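Local structure of cyclopenase asqI (Emericella nidulans, 5YY3) at residues 112-116 / 381-385; 277-283 / 365-370; 411-416 / 607-612; 573-579 / 635-641. The protein catalyses, as a zinc-dependent lyase, the ring contraction of 4'-methoxycyclopenin to 4'-methoxyviridicatin with loss of methyl isocyanate in aspoquinolone biosynthesis. All blocks are in the same frame, centred on the assembly; numbering follows the deposited sequence.

Contact 1 of 4, residues 112-116 / 381-385; sequences INPEL and TISNF
Glu-115 lays its side chain across loop 381-385, extended as far as Ser-383, its CB 3.9 Å from Thr-381 CG2; the CA atoms of Glu-115 and Ser-383 are the nearest pair, 6.7 Å apart. Residues 112-113 are extended and the helix starts at Pro-114. Asn-113 is the N-cap: with chi1 t, its OD1 accepts from Leu-116 N (3.1 Å) and, weakly, from Glu-115 N (2.7 Å). Asn-113 ND2 donates to Thr-381 OG1 (2.7 Å) and to Lys-70 O. Glu-115 is t at chi1 and p at chi2; its OE2 takes a weak bond from Ser-383 OG (2.9 Å), while OE1 forms a salt bridge with Arg-118. A water donates to Glu-115 OE2 (2.5 Å) and accepts from Asn-384 N (2.8 Å). The side chain of Asn-384, centre of an inverse gamma turn, is about 5 Å from that of zinc ligand His-190. Thus the amide-hydroxyl bond is the firm direct link to this zinc-side loop; the carboxylate reaches it by a weak bond and through water.

Contact 2 of 4, residues 277-283 / 365-370; sequences DMPDTLN and EMAYRN
The ring of Tyr-368 forms the apolar centre, with chi1 t and its CA-to-CB bond toward the loop 277-283. Met-278, extended with all three chi angles t, lies over one face: its CG sits 4.0 Å from the ring centroid in a CH-pi contact, 20° off the normal, and its SD follows obliquely at 4.8 Å from the same centroid, a Met-aromatic contact. Leu-282 CD1 packs 3.7 Å from Tyr-368 CE2, and Pro-279 CD lies 4.1 Å from Tyr-368 CE1. At the ring edge, Asp-277 O is 3.6 Å from Tyr-368 CE1. Tyr-368 is the first residue to leave helix 355-367, and from there the chain runs extended to Arg-369; the nearest CA pairs are Asp-277 with Asn-370 (5.5 Å) and Met-278 with Tyr-368 (6.8 Å). The opposing loop turns at Pro-279 to Leu-282, closed by Leu-282 N to Pro-279 O at 3.0 Å.

Farther out, Met-278 SD touches Glu-365 CA at 3.8 Å, and Asn-283 ND2 donates to Glu-365 OE2 at 2.6 Å, while Glu-365 OE1 pairs with Lys-362. Asn-275 ND2 bonds to the carbonyls of Glu-365 and Tyr-368, and Tyr-368 OH is hydrogen-bonded to Leu-380 N. Within the hemocyanin-type helical domain, the helix end meets the loop before helix 288-304 mainly by apolar packing round one ring, set among Met-278, Pro-279 and Leu-282, with a buried amide-carboxylate hydrogen bond beside it.

Contact 3 of 4, residues 411-416 / 607-612; sequences YPQDIT and NRAWTQ
This is a single beta bridge between a loop and the lead-in to helix 611-614, joining the end of the helical, metal-binding part of the hemocyanin-like fold to its Ig-like part: residues 411-416 follow helix 391-410, while residues 607-610 run up to the short helix. The end-to-end directions of the two segments differ by 65°. Gln-413 and Trp-610, both extended, are bridged with CA atoms 5.0 Å apart; Gln-413 N donates to Ala-609 O (2.7 Å) and Gln-413 O accepts from Thr-611 N (2.9 Å). Pro-412 rests alongside, its CB 4.2 Å from Ala-609 CB.

Gln-413, chi1 p and chi2 t, swings its amide back so that NE2 donates to Asn-607 OD1 at 3.0 Å, and its CD lies 3.6 Å from Arg-608 CB. Gln-612, chi1 m and chi2 p, acts in both senses: its NE2 donates to Asp-414 OD1 (2.8 Å) and its OE1 accepts from Ile-415 N (3.0 Å). The same Asp-414 OD1 receives Thr-416 N at 2.9 Å, an Asx turn, and Thr-416 OG1 at 2.6 Å, which bends the chain after the bridge. Trp-610, the N-cap residue of helix 611-614, has its indole NE1 bonded to Pro-605 O and its ring edge-to-face with Tyr-504. Over one indole face, Ile-415, chi1 t and chi2 p, sets CD1 3.6 Å from the centroid of the Trp-610 five-membered ring, a CH-pi contact.

Contact 4 of 4, residues 573-579 / 635-641; sequences FVAFCIA and FITSTTF
Phe-573 and Phe-641, which bury the most surface here, form the hydrogen-bonded pair at one end of an antiparallel ladder. Phe-573 N donates to Phe-641 O (2.8 Å) and Phe-641 N to Phe-573 O (3.1 Å), with CA atoms 5.4 Å apart. Phe-641, chi1 p, folds its ring back over its partner: Phe-573 CB lies 3.8 Å from that ring's centroid in a CH-pi contact, while the Phe-573 ring, chi1 m, leads away. Next along on the same face is Ala-575, whose CB is 4.0 Å from Phe-641 CE1.

The ladder continues in strict alternation. Ala-575 pairs with Thr-639 (N to O 2.7 Å, and Thr-639 N to Ala-575 O 3.0 Å) and Cys-577 with Thr-637 (both bonds, N to O, 2.9 Å), all with side chains on the Phe-573 and Phe-641 face. Ala-579 N donates to Phe-635 O at 2.8 Å. Val-574 with Thr-640, Phe-576 with Ser-638 and Ile-578 with Ile-636 are the non-hydrogen-bonded pairs on the other face, where Phe-576 CE2 meets Ile-636 CG2 at 3.5 Å. The strand axes approach to 4.6 Å at 158°. In the Ig-like beta domain, strand 571-580 is flanked on its other edge by strand 487-497, strand 636-644 pairs further with 443-449, and Leu-424 and Leu-427 of strand 422-431 pack against the face bearing Ala-575, Cys-577, Thr-637 and Thr-639.

How the contacts relate
The four contacts form two groups on opposite sides of the chain's centre, contacts 1 and 3 having centres 43 Å apart. Contacts 1 and 2, centres 14 Å apart, share the helical domain, and contact 2 is nested in the loop that contact 1 closes. Ile-382 joins them: its CD1 lies 3.4 Å from Met-278 CE and 3.7 Å from Tyr-368 CD2. In contact 1 the Asn-384 side chain lies about 5 Å from that of His-190 and about 6 Å from that of His-186, both zinc ligands; the other three lie away from the zinc site. Contacts 3 and 4, centres 17 Å apart, alternate along the chain and touch where Ile-415 O meets Phe-635 CE2 (3.4 Å).

Contact 1 of 4, residues 112-116 / 381-385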
# COMPACT_ATOMS: atom_id res chain seq x y z
N ILE A 112 13.59 30.29 39.80
CA ILE A 112 12.35 29.65 39.40
C ILE A 112 12.53 29.05 37.99
O ILE A 112 13.29 29.59 37.17
CB ILE A 112 11.17 30.63 39.43
CG1 ILE A 112 9.84 29.88 39.43
CG2 ILE A 112 11.23 31.61 38.27
CD1 ILE A 112 8.68 30.76 39.84
N ASN A 113 11.88 27.92 37.75
CA ASN A 113 11.96 27.22 36.46
C ASN A 113 11.49 28.10 35.30
O ASN A 113 10.37 28.62 35.34
CB ASN A 113 11.14 25.93 36.54
CG ASN A 113 11.24 25.08 35.29
OD1 ASN A 113 10.77 25.47 34.22
ND2 ASN A 113 11.85 23.90 35.42
N PRO A 114 12.34 28.27 34.26
CA PRO A 114 12.05 29.12 33.10
C PRO A 114 10.84 28.66 32.28
O PRO A 114 10.16 29.50 31.70
CB PRO A 114 13.33 29.02 32.25
CG PRO A 114 14.37 28.52 33.16
CD PRO A 114 13.67 27.65 34.17
N GLU A 115 10.60 27.36 32.23
CA GLU A 115 9.44 26.84 31.51
C GLU A 115 8.19 27.24 32.26
O GLU A 115 7.19 27.64 31.66
CB GLU A 115 9.52 25.31 31.35
CG GLU A 115 8.33 24.67 30.64
CD GLU A 115 8.20 25.11 29.18
OE1 GLU A 115 9.23 25.25 28.49
OE2 GLU A 115 7.05 25.27 28.72
N LEU A 116 8.26 27.13 33.58
CA LEU A 116 7.18 27.60 34.43
C LEU A 116 6.95 29.08 34.15
O LEU A 116 5.82 29.51 33.96
CB LEU A 116 7.50 27.35 35.91
CG LEU A 116 6.41 27.60 36.96
CD1 LEU A 116 6.76 26.89 38.25
CD2 LEU A 116 6.17 29.10 37.22
N THR A 381 12.47 18.58 33.29
CA THR A 381 11.31 19.42 33.07
C THR A 381 10.47 18.95 31.88
O THR A 381 11.01 18.61 30.83
CB THR A 381 11.73 20.88 32.87
OG1 THR A 381 11.99 21.47 34.15
CG2 THR A 381 10.64 21.67 32.17
N ILE A 382 9.15 18.90 32.07
CA ILE A 382 8.23 18.58 30.99
C ILE A 382 7.41 19.78 30.59
O ILE A 382 6.67 20.34 31.39
CB ILE A 382 7.25 17.48 31.37
CG1 ILE A 382 7.99 16.21 31.77
CG2 ILE A 382 6.28 17.21 30.23
CD1 ILE A 382 7.08 15.22 32.42
N SER A 383 7.53 20.15 29.32
CA SER A 383 6.84 21.29 28.76
C SER A 383 5.53 20.89 28.11
O SER A 383 5.46 19.89 27.39
CB SER A 383 7.74 21.97 27.74
OG SER A 383 7.01 22.95 27.01
N ASN A 384 4.49 21.66 28.37
CA ASN A 384 3.28 21.57 27.57
C ASN A 384 3.61 22.14 26.20
O ASN A 384 3.45 23.34 25.96
CB ASN A 384 2.12 22.32 28.19
CG ASN A 384 0.85 22.22 27.36
OD1 ASN A 384 0.79 21.44 26.39
ND2 ASN A 384 -0.18 23.00 27.72
N PHE A 385 4.06 21.27 25.32
CA PHE A 385 4.50 21.69 24.00
C PHE A 385 4.12 20.63 22.99
O PHE A 385 4.33 19.44 23.23
CB PHE A 385 6.02 21.92 24.00
CG PHE A 385 6.58 22.36 22.67
CD1 PHE A 385 6.84 21.43 21.66
CD2 PHE A 385 6.88 23.69 22.44
CE1 PHE A 385 7.36 21.83 20.44
CE2 PHE A 385 7.42 24.10 21.23
CZ PHE A 385 7.66 23.17 20.22
O HOH W 1 4.87 24.17 29.43

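Contact 2 of 4, residues 277-283 / 365-370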
# COMPACT_ATOMS: atom_id res chain seq x y z
N ASP A 277 9.64 5.10 37.13
CA ASP A 277 10.84 5.86 36.84
C ASP A 277 10.59 7.35 36.71
O ASP A 277 11.49 8.09 36.32
CB ASP A 277 11.46 5.34 35.56
CG ASP A 277 11.89 3.91 35.70
OD1 ASP A 277 11.78 3.36 36.82
OD2 ASP A 277 12.31 3.32 34.68
N MET A 278 9.37 7.78 37.01
CA MET A 278 9.03 9.19 36.99
C MET A 278 8.93 9.71 38.42
O MET A 278 8.11 9.23 39.20
CB MET A 278 7.72 9.42 36.24
CG MET A 278 7.46 10.87 35.88
SD MET A 278 5.85 11.05 35.09
CE MET A 278 5.95 12.76 34.55
N PRO A 279 9.79 10.67 38.77
CA PRO A 279 9.84 11.20 40.13
C PRO A 279 8.51 11.80 40.56
O PRO A 279 7.80 12.41 39.76
CB PRO A 279 10.93 12.28 40.07
CG PRO A 279 11.13 12.55 38.62
CD PRO A 279 10.82 11.27 37.90
N ASP A 280 8.19 11.60 41.83
CA ASP A 280 6.96 12.11 42.43
C ASP A 280 6.91 13.65 42.38
O ASP A 280 5.83 14.25 42.45
CB ASP A 280 6.86 11.59 43.87
CG ASP A 280 5.60 12.06 44.55
OD1 ASP A 280 4.51 11.63 44.11
OD2 ASP A 280 5.71 12.86 45.51
N THR A 281 8.07 14.29 42.22
CA THR A 281 8.15 15.74 42.10
C THR A 281 7.59 16.28 40.77
O THR A 281 7.33 17.48 40.65
CB THR A 281 9.60 16.24 42.24
OG1 THR A 281 10.42 15.70 41.19
CG2 THR A 281 10.17 15.85 43.60
N LEU A 282 7.40 15.40 39.79
CA LEU A 282 6.82 15.82 38.52
C LEU A 282 5.36 15.43 38.38
O LEU A 282 4.62 16.01 37.59
CB LEU A 282 7.60 15.21 37.36
CG LEU A 282 8.88 15.89 36.92
CD1 LEU A 282 9.44 15.10 35.75
CD2 LEU A 282 8.60 17.32 36.52
N ASN A 283 4.94 14.45 39.17
CA ASN A 283 3.78 13.66 38.80
C ASN A 283 3.10 13.03 39.99
O ASN A 283 3.65 12.10 40.60
CB ASN A 283 4.22 12.56 37.83
CG ASN A 283 3.07 11.84 37.18
OD1 ASN A 283 2.07 12.46 36.79
ND2 ASN A 283 3.18 10.52 37.08
N GLU A 365 2.95 11.08 31.35
CA GLU A 365 3.54 10.09 32.23
C GLU A 365 3.93 8.84 31.43
O GLU A 365 5.01 8.27 31.63
CB GLU A 365 2.56 9.74 33.36
CG GLU A 365 2.99 8.60 34.22
CD GLU A 365 1.90 8.16 35.19
OE1 GLU A 365 0.78 7.81 34.74
OE2 GLU A 365 2.17 8.17 36.41
N MET A 366 3.05 8.43 30.52
CA MET A 366 3.35 7.32 29.60
C MET A 366 4.61 7.55 28.76
O MET A 366 5.37 6.63 28.51
CB MET A 366 2.15 7.08 28.67
CG MET A 366 2.48 6.23 27.45
SD MET A 366 1.43 6.65 26.05
CE MET A 366 -0.17 6.35 26.76
N ALA A 367 4.81 8.80 28.34
CA ALA A 367 5.90 9.14 27.43
C ALA A 367 7.20 9.43 28.17
O ALA A 367 8.27 9.38 27.57
CB ALA A 367 5.51 10.35 26.58
N TYR A 368 7.12 9.73 29.46
CA TYR A 368 8.31 10.00 30.27
C TYR A 368 9.22 8.78 30.38
O TYR A 368 8.79 7.70 30.80
CB TYR A 368 7.94 10.46 31.67
CG TYR A 368 9.12 11.00 32.43
CD1 TYR A 368 9.95 10.16 33.17
CD2 TYR A 368 9.43 12.35 32.39
CE1 TYR A 368 11.04 10.66 33.86
CE2 TYR A 368 10.51 12.86 33.07
CZ TYR A 368 11.32 12.02 33.81
OH TYR A 368 12.39 12.55 34.48
N ARG A 369 10.49 8.96 30.03
CA ARG A 369 11.43 7.84 30.04
C ARG A 369 12.71 8.15 30.83
O ARG A 369 13.38 9.15 30.56
CB ARG A 369 11.80 7.46 28.60
CG ARG A 369 11.57 6.00 28.30
CD ARG A 369 11.42 5.75 26.81
NE ARG A 369 10.18 6.33 26.26
CZ ARG A 369 8.97 5.81 26.44
NH1 ARG A 369 8.81 4.70 27.18
NH2 ARG A 369 7.91 6.39 25.90
N ASN A 370 13.01 7.26 31.78
CA ASN A 370 14.17 7.34 32.69
C ASN A 370 14.73 8.75 32.96
O ASN A 370 15.30 9.00 34.02
CB ASN A 370 15.30 6.45 32.18
CG ASN A 370 15.20 5.03 32.71
OD1 ASN A 370 14.92 4.81 33.90
ND2 ASN A 370 15.46 4.04 31.85

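Contact 3 of 4, residues 411-416 / 607-612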
# COMPACT_ATOMS: atom_id res chain seq x y z
N TYR A 411 -30.20 17.00 25.09
CA TYR A 411 -30.93 18.26 25.11
C TYR A 411 -31.04 18.88 23.72
O TYR A 411 -30.32 19.83 23.40
CB TYR A 411 -30.26 19.24 26.08
CG TYR A 411 -30.21 18.66 27.49
CD1 TYR A 411 -31.34 18.63 28.29
CD2 TYR A 411 -29.04 18.11 27.98
CE1 TYR A 411 -31.31 18.08 29.56
CE2 TYR A 411 -28.99 17.55 29.25
CZ TYR A 411 -30.13 17.54 30.03
OH TYR A 411 -30.08 16.99 31.29
N PRO A 412 -31.97 18.34 22.90
CA PRO A 412 -32.15 18.76 21.51
C PRO A 412 -32.59 20.22 21.44
O PRO A 412 -32.93 20.81 22.46
CB PRO A 412 -33.25 17.84 20.98
CG PRO A 412 -33.40 16.75 21.99
CD PRO A 412 -32.87 17.24 23.29
N GLN A 413 -32.58 20.81 20.24
CA GLN A 413 -33.04 22.19 20.09
C GLN A 413 -33.87 22.32 18.83
O GLN A 413 -33.63 21.61 17.84
CB GLN A 413 -31.87 23.18 20.06
CG GLN A 413 -30.84 22.94 18.96
CD GLN A 413 -29.60 23.82 19.09
OE1 GLN A 413 -29.54 24.68 19.96
NE2 GLN A 413 -28.60 23.58 18.24
N ASP A 414 -34.85 23.21 18.88
CA ASP A 414 -35.74 23.50 17.75
C ASP A 414 -34.99 24.26 16.66
O ASP A 414 -34.51 25.38 16.90
CB ASP A 414 -36.93 24.31 18.24
CG ASP A 414 -38.05 24.39 17.23
OD1 ASP A 414 -37.77 24.37 16.01
OD2 ASP A 414 -39.22 24.46 17.65
N ILE A 415 -34.90 23.70 15.46
CA ILE A 415 -34.11 24.31 14.41
C ILE A 415 -34.77 25.59 13.87
O ILE A 415 -34.11 26.41 13.22
CB ILE A 415 -33.85 23.33 13.22
CG1 ILE A 415 -32.59 23.72 12.47
CG2 ILE A 415 -35.02 23.29 12.25
CD1 ILE A 415 -31.38 23.86 13.36
N THR A 416 -36.06 25.76 14.16
CA THR A 416 -36.80 26.96 13.74
C THR A 416 -36.80 28.04 14.82
O THR A 416 -37.05 29.21 14.53
CB THR A 416 -38.26 26.64 13.40
OG1 THR A 416 -38.95 26.27 14.59
CG2 THR A 416 -38.37 25.51 12.38
N ASN A 607 -24.58 22.25 17.50
CA ASN A 607 -24.01 22.02 18.83
C ASN A 607 -24.96 21.25 19.75
O ASN A 607 -24.56 20.78 20.81
CB ASN A 607 -23.61 23.35 19.46
CG ASN A 607 -24.79 24.30 19.61
OD1 ASN A 607 -25.75 24.23 18.84
ND2 ASN A 607 -24.72 25.19 20.60
N ARG A 608 -26.22 21.12 19.33
CA ARG A 608 -27.18 20.25 20.02
C ARG A 608 -27.93 19.44 18.98
O ARG A 608 -27.92 19.79 17.81
CB ARG A 608 -28.18 21.06 20.85
CG ARG A 608 -27.74 21.27 22.27
CD ARG A 608 -28.46 22.43 22.88
NE ARG A 608 -27.54 23.54 23.03
CZ ARG A 608 -26.64 23.62 24.00
NH1 ARG A 608 -26.57 22.65 24.90
NH2 ARG A 608 -25.82 24.67 24.08
N ALA A 609 -28.59 18.36 19.39
CA ALA A 609 -29.38 17.60 18.43
C ALA A 609 -30.56 18.46 17.99
O ALA A 609 -30.93 19.41 18.68
CB ALA A 609 -29.85 16.28 19.02
N TRP A 610 -31.15 18.14 16.84
CA TRP A 610 -32.31 18.88 16.36
C TRP A 610 -33.57 18.14 16.70
O TRP A 610 -33.69 16.93 16.51
CB TRP A 610 -32.26 19.13 14.85
CG TRP A 610 -31.08 19.90 14.41
CD1 TRP A 610 -30.17 20.55 15.20
CD2 TRP A 610 -30.67 20.11 13.05
NE1 TRP A 610 -29.21 21.15 14.41
CE2 TRP A 610 -29.50 20.89 13.09
CE3 TRP A 610 -31.18 19.72 11.81
CZ2 TRP A 610 -28.83 21.28 11.93
CZ3 TRP A 610 -30.52 20.10 10.67
CH2 TRP A 610 -29.35 20.88 10.73
N THR A 611 -34.53 18.89 17.21
CA THR A 611 -35.74 18.30 17.73
C THR A 611 -36.57 17.73 16.56
O THR A 611 -37.29 16.74 16.71
CB THR A 611 -36.52 19.34 18.55
OG1 THR A 611 -37.44 18.68 19.41
CG2 THR A 611 -37.28 20.28 17.65
N GLN A 612 -36.41 18.34 15.38
CA GLN A 612 -37.06 17.84 14.16
C GLN A 612 -36.63 16.41 13.81
O GLN A 612 -37.37 15.68 13.15
CB GLN A 612 -36.76 18.78 12.99
CG GLN A 612 -37.56 20.10 12.97
CD GLN A 612 -37.09 21.11 14.02
OE1 GLN A 612 -35.94 21.06 14.47
NE2 GLN A 612 -37.96 22.04 14.39

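Contact 4 of 4, residues 573-579 / 635-641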
# COMPACT_ATOMS: atom_id res chain seq x y z
N PHE A 573 -18.24 17.85 -1.00
CA PHE A 573 -18.63 18.38 0.30
C PHE A 573 -20.00 19.02 0.19
O PHE A 573 -20.49 19.28 -0.90
CB PHE A 573 -17.61 19.40 0.80
CG PHE A 573 -16.35 18.80 1.36
CD1 PHE A 573 -15.45 18.14 0.53
CD2 PHE A 573 -16.06 18.91 2.71
CE1 PHE A 573 -14.28 17.58 1.03
CE2 PHE A 573 -14.89 18.35 3.22
CZ PHE A 573 -13.99 17.68 2.37
N VAL A 574 -20.63 19.28 1.33
CA VAL A 574 -21.89 20.01 1.32
C VAL A 574 -21.72 21.31 2.10
O VAL A 574 -21.11 21.32 3.18
CB VAL A 574 -23.04 19.18 1.93
CG1 VAL A 574 -24.31 20.01 2.03
CG2 VAL A 574 -23.27 17.92 1.09
N ALA A 575 -22.22 22.40 1.54
CA ALA A 575 -22.25 23.68 2.25
C ALA A 575 -23.63 23.91 2.81
O ALA A 575 -24.63 23.59 2.17
CB ALA A 575 -21.85 24.81 1.34
N PHE A 576 -23.68 24.45 4.02
CA PHE A 576 -24.92 24.68 4.74
C PHE A 576 -24.92 26.12 5.24
O PHE A 576 -23.90 26.60 5.76
CB PHE A 576 -25.04 23.68 5.91
CG PHE A 576 -26.01 24.09 6.98
CD1 PHE A 576 -25.60 24.91 8.03
CD2 PHE A 576 -27.31 23.62 6.98
CE1 PHE A 576 -26.47 25.26 9.03
CE2 PHE A 576 -28.19 23.98 7.98
CZ PHE A 576 -27.77 24.80 9.01
N CYS A 577 -26.04 26.80 5.07
CA CYS A 577 -26.16 28.17 5.54
C CYS A 577 -27.51 28.34 6.21
O CYS A 577 -28.56 28.03 5.64
CB CYS A 577 -25.98 29.17 4.39
SG CYS A 577 -25.78 30.89 5.01
N ILE A 578 -27.48 28.82 7.44
CA ILE A 578 -28.71 29.12 8.15
C ILE A 578 -28.74 30.62 8.48
O ILE A 578 -27.70 31.23 8.77
CB ILE A 578 -28.86 28.25 9.44
CG1 ILE A 578 -30.17 28.56 10.17
CG2 ILE A 578 -27.68 28.42 10.38
CD1 ILE A 578 -30.45 27.61 11.33
N ALA A 579 -29.92 31.23 8.39
CA ALA A 579 -30.06 32.62 8.81
C ALA A 579 -30.77 32.69 10.15
O ALA A 579 -31.89 32.21 10.31
CB ALA A 579 -30.83 33.44 7.75
N PHE A 635 -35.24 29.55 5.60
CA PHE A 635 -34.12 30.25 6.24
C PHE A 635 -32.84 29.36 6.32
O PHE A 635 -31.83 29.74 6.94
CB PHE A 635 -34.54 30.71 7.65
CG PHE A 635 -34.92 29.56 8.55
CD1 PHE A 635 -36.16 28.97 8.44
CD2 PHE A 635 -34.01 29.06 9.47
CE1 PHE A 635 -36.51 27.89 9.24
CE2 PHE A 635 -34.35 27.98 10.27
CZ PHE A 635 -35.60 27.40 10.15
N ILE A 636 -32.91 28.18 5.70
CA ILE A 636 -31.76 27.28 5.55
C ILE A 636 -31.60 26.99 4.07
O ILE A 636 -32.60 26.85 3.34
CB ILE A 636 -31.93 25.94 6.32
CG1 ILE A 636 -31.83 26.16 7.84
CG2 ILE A 636 -30.89 24.91 5.88
CD1 ILE A 636 -32.40 24.99 8.68
N THR A 637 -30.36 26.92 3.60
CA THR A 637 -30.10 26.45 2.25
C THR A 637 -28.80 25.66 2.23
O THR A 637 -27.98 25.77 3.15
CB THR A 637 -30.04 27.62 1.25
OG1 THR A 637 -30.21 27.11 -0.08
CG2 THR A 637 -28.71 28.36 1.37
N SER A 638 -28.61 24.86 1.20
CA SER A 638 -27.42 24.02 1.12
C SER A 638 -27.10 23.73 -0.32
O SER A 638 -27.96 23.81 -1.19
CB SER A 638 -27.59 22.72 1.91
OG SER A 638 -28.55 21.89 1.30
N THR A 639 -25.84 23.39 -0.56
CA THR A 639 -25.36 23.21 -1.92
C THR A 639 -24.13 22.32 -1.89
O THR A 639 -23.37 22.32 -0.92
CB THR A 639 -25.05 24.56 -2.58
OG1 THR A 639 -24.86 24.38 -3.99
CG2 THR A 639 -23.79 25.16 -2.01
N THR A 640 -23.92 21.54 -2.94
CA THR A 640 -22.75 20.68 -3.00
C THR A 640 -21.61 21.42 -3.70
O THR A 640 -21.85 22.28 -4.53
CB THR A 640 -23.06 19.33 -3.70
OG1 THR A 640 -24.25 18.78 -3.15
CG2 THR A 640 -21.93 18.31 -3.48
N PHE A 641 -20.37 21.13 -3.33
CA PHE A 641 -19.20 21.64 -4.03
C PHE A 641 -18.11 20.60 -3.90
O PHE A 641 -18.23 19.64 -3.14
CB PHE A 641 -18.74 22.99 -3.46
CG PHE A 641 -18.20 22.91 -2.05
CD1 PHE A 641 -19.06 22.82 -0.97
CD2 PHE A 641 -16.83 22.97 -1.81
CE1 PHE A 641 -18.57 22.76 0.33
CE2 PHE A 641 -16.35 22.93 -0.51
CZ PHE A 641 -17.22 22.82 0.55